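Local coordinates for protein acyl-coenzyme A oxidase acox-1.1 (Caenorhabditis elegans, PDB 5K3H) that catalyses the first, oxygen-dependent desaturation step of peroxisomal beta-oxidation, using FAD to convert acyl-CoA to trans-2-enoyl-CoA with release of hydrogen peroxide, at residues F218-R223 and N256-P261. Numbering follows the deposited sequence.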
loop_
_atom_site.group_PDB
_atom_site.type_symbol
_atom_site.label_atom_id
_atom_site.label_comp_id
_atom_site.label_asym_id
_atom_site.label_seq_id
_atom_site.Cartn_x
_atom_site.Cartn_y
_atom_site.Cartn_z
ATOM N N PHE B 218 -15.210 -29.905 -13.781
ATOM C CA PHE B 218 -16.412 -30.671 -13.487
ATOM C C PHE B 218 -17.465 -29.743 -12.908
ATOM O O PHE B 218 -17.166 -28.890 -12.062
ATOM C CB PHE B 218 -16.154 -31.820 -12.484
ATOM C CG PHE B 218 -15.064 -32.777 -12.910
ATOM C CD1 PHE B 218 -15.377 -33.948 -13.584
ATOM C CD2 PHE B 218 -13.729 -32.464 -12.714
ATOM C CE1 PHE B 218 -14.392 -34.812 -14.001
ATOM C CE2 PHE B 218 -12.734 -33.342 -13.120
ATOM C CZ PHE B 218 -13.070 -34.505 -13.766
ATOM N N MET B 219 -18.708 -29.937 -13.337
ATOM C CA MET B 219 -19.819 -29.268 -12.680
ATOM C C MET B 219 -20.099 -30.011 -11.384
ATOM O O MET B 219 -20.229 -31.234 -11.390
ATOM C CB MET B 219 -21.053 -29.244 -13.588
ATOM C CG MET B 219 -22.272 -28.597 -12.953
ATOM S SD MET B 219 -21.988 -26.864 -12.483
ATOM C CE MET B 219 -22.066 -26.119 -14.094
ATOM N N VAL B 220 -20.127 -29.285 -10.263
ATOM C CA VAL B 220 -20.240 -29.888 -8.943
ATOM C C VAL B 220 -21.334 -29.199 -8.134
ATOM O O VAL B 220 -21.243 -27.996 -7.875
ATOM C CB VAL B 220 -18.913 -29.849 -8.165
ATOM C CG1 VAL B 220 -19.062 -30.562 -6.824
ATOM C CG2 VAL B 220 -17.800 -30.475 -8.971
ATOM N N PRO B 221 -22.410 -29.899 -7.753
ATOM C CA PRO B 221 -23.344 -29.333 -6.772
ATOM C C PRO B 221 -22.729 -29.336 -5.392
ATOM O O PRO B 221 -22.131 -30.329 -4.962
ATOM C CB PRO B 221 -24.562 -30.259 -6.836
ATOM C CG PRO B 221 -24.079 -31.507 -7.439
ATOM C CD PRO B 221 -22.866 -31.201 -8.278
ATOM N N LEU B 222 -22.903 -28.219 -4.692
ATOM C CA LEU B 222 -22.299 -28.001 -3.385
ATOM C C LEU B 222 -23.301 -27.997 -2.249
ATOM O O LEU B 222 -22.996 -28.501 -1.171
ATOM C CB LEU B 222 -21.554 -26.659 -3.364
ATOM C CG LEU B 222 -20.577 -26.404 -4.496
ATOM C CD1 LEU B 222 -20.081 -24.958 -4.409
ATOM C CD2 LEU B 222 -19.458 -27.426 -4.422
ATOM N N ARG B 223 -24.462 -27.386 -2.455
ATOM C CA ARG B 223 -25.490 -27.233 -1.439
ATOM C C ARG B 223 -26.842 -27.604 -2.031
ATOM O O ARG B 223 -27.066 -27.491 -3.240
ATOM C CB ARG B 223 -25.550 -25.798 -0.897
ATOM C CG ARG B 223 -24.307 -25.358 -0.148
ATOM C CD ARG B 223 -24.317 -23.850 0.078
ATOM N NE ARG B 223 -23.157 -23.382 0.834
ATOM C CZ ARG B 223 -23.124 -23.222 2.155
ATOM N NH1 ARG B 223 -24.206 -23.481 2.884
ATOM N NH2 ARG B 223 -22.011 -22.792 2.743
ATOM N N ASN B 256 -15.162 -35.521 0.500
ATOM C CA ASN B 256 -14.920 -36.850 1.083
ATOM C C ASN B 256 -15.561 -37.879 0.156
ATOM O O ASN B 256 -16.726 -38.239 0.323
ATOM C CB ASN B 256 -15.486 -36.940 2.504
ATOM C CG ASN B 256 -15.129 -38.248 3.202
ATOM O OD1 ASN B 256 -14.248 -38.995 2.749
ATOM N ND2 ASN B 256 -15.777 -38.503 4.357
ATOM N N ASN B 257 -14.789 -38.338 -0.827
ATOM C CA ASN B 257 -15.233 -39.315 -1.827
ATOM C C ASN B 257 -16.625 -38.954 -2.369
ATOM O O ASN B 257 -17.585 -39.726 -2.273
ATOM C CB ASN B 257 -15.183 -40.737 -1.251
ATOM C CG ASN B 257 -13.743 -41.230 -1.037
ATOM O OD1 ASN B 257 -12.920 -41.227 -1.974
ATOM N ND2 ASN B 257 -13.424 -41.642 0.201
ATOM N N TYR B 258 -16.717 -37.740 -2.933
ATOM C CA TYR B 258 -17.979 -37.138 -3.365
ATOM C C TYR B 258 -18.274 -37.498 -4.815
ATOM O O TYR B 258 -17.498 -37.149 -5.711
ATOM C CB TYR B 258 -17.900 -35.622 -3.196
ATOM C CG TYR B 258 -19.167 -34.840 -3.462
ATOM C CD1 TYR B 258 -20.191 -34.783 -2.529
ATOM C CD2 TYR B 258 -19.320 -34.138 -4.650
ATOM C CE1 TYR B 258 -21.345 -34.045 -2.777
ATOM C CE2 TYR B 258 -20.454 -33.405 -4.914
ATOM C CZ TYR B 258 -21.466 -33.357 -3.977
ATOM O OH TYR B 258 -22.594 -32.616 -4.258
ATOM N N ARG B 259 -19.429 -38.128 -5.054
ATOM C CA ARG B 259 -19.750 -38.750 -6.337
ATOM C C ARG B 259 -20.654 -37.874 -7.202
ATOM O O ARG B 259 -21.696 -37.393 -6.739
ATOM C CB ARG B 259 -20.414 -40.106 -6.110
ATOM C CG ARG B 259 -19.470 -41.129 -5.523
ATOM C CD ARG B 259 -20.094 -42.519 -5.341
ATOM N NE ARG B 259 -19.031 -43.460 -5.011
ATOM C CZ ARG B 259 -18.485 -44.319 -5.870
ATOM N NH1 ARG B 259 -18.923 -44.407 -7.124
ATOM N NH2 ARG B 259 -17.496 -45.101 -5.459
ATOM N N ILE B 260 -20.254 -37.687 -8.461
ATOM C CA ILE B 260 -21.029 -36.952 -9.463
ATOM C C ILE B 260 -21.096 -37.802 -10.735
ATOM O O ILE B 260 -20.206 -38.648 -10.970
ATOM C CB ILE B 260 -20.441 -35.549 -9.727
ATOM C CG1 ILE B 260 -19.029 -35.626 -10.310
ATOM C CG2 ILE B 260 -20.425 -34.712 -8.456
ATOM C CD1 ILE B 260 -18.424 -34.267 -10.612
ATOM N N PRO B 261 -22.138 -37.640 -11.562
ATOM C CA PRO B 261 -22.252 -38.445 -12.789
ATOM C C PRO B 261 -21.085 -38.227 -13.742
ATOM O O PRO B 261 -20.405 -37.203 -13.715
ATOM C CB PRO B 261 -23.566 -37.959 -13.415
ATOM C CG PRO B 261 -24.345 -37.366 -12.273
ATOM C CD PRO B 261 -23.353 -36.849 -11.290
#
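The terminal methyl of Ile260 plugs a shallow hollow in strand 218-221, bounded by the CB of Phe218, the carbonyl oxygen of Met219 and one methyl of Val220. Ile260 CD1 lies 3.6 Å from Met219 O and 3.8 Å from Phe218 CB. Val220 CG2, 4.2 Å from Ile260 CD1, closes the third side. This reach depends on the Ile260 torsions: CG1 sits between the backbone N and the carbonyl carbon (chi1 63°), and the chain then runs on extended to CD1. Val220 in turn sits over the junction of Ile260 and Tyr258, with CG2 toward Ile260 CD1 and CG1 resting obliquely on the tyrosine ring, 3.7 Å from Tyr258 CE2. The segments belong to the beta domain of the acyl-CoA oxidase and dehydrogenase fold, and their strands pass at 121° with axes 8.2 Å apart, side chains of 258-261 meeting side chains and backbone carbonyls of 218-221, while each pairs by backbone with another strand, 211-221 with 199-208 and 258-261 with 175-179. A G1 beta bulge, with Asn257 and Tyr258 both opposite Leu178, lies at the start of strand 258-261. Tyr258, its CG anti to the backbone N (chi1 -174°), projects across to Pro221, where its OH lies 3.7 Å from the proline CG. Tyr258 OH is also modelled 2.4 Å from Pro221 O, so short for a hydrogen bond that the exact length is doubtful. A valine here, lacking the ring and hydroxyl, would probably open a gap beside Val220 CG1 and Pro221 and leave the Pro221 carbonyl without that partner. Leu231 and Ile234 also pack against the tyrosine. Across the Val220 backbone from the valine methyls, Pro221 CD and Ile260 CG2 make a looser contact, 4.3 Å apart.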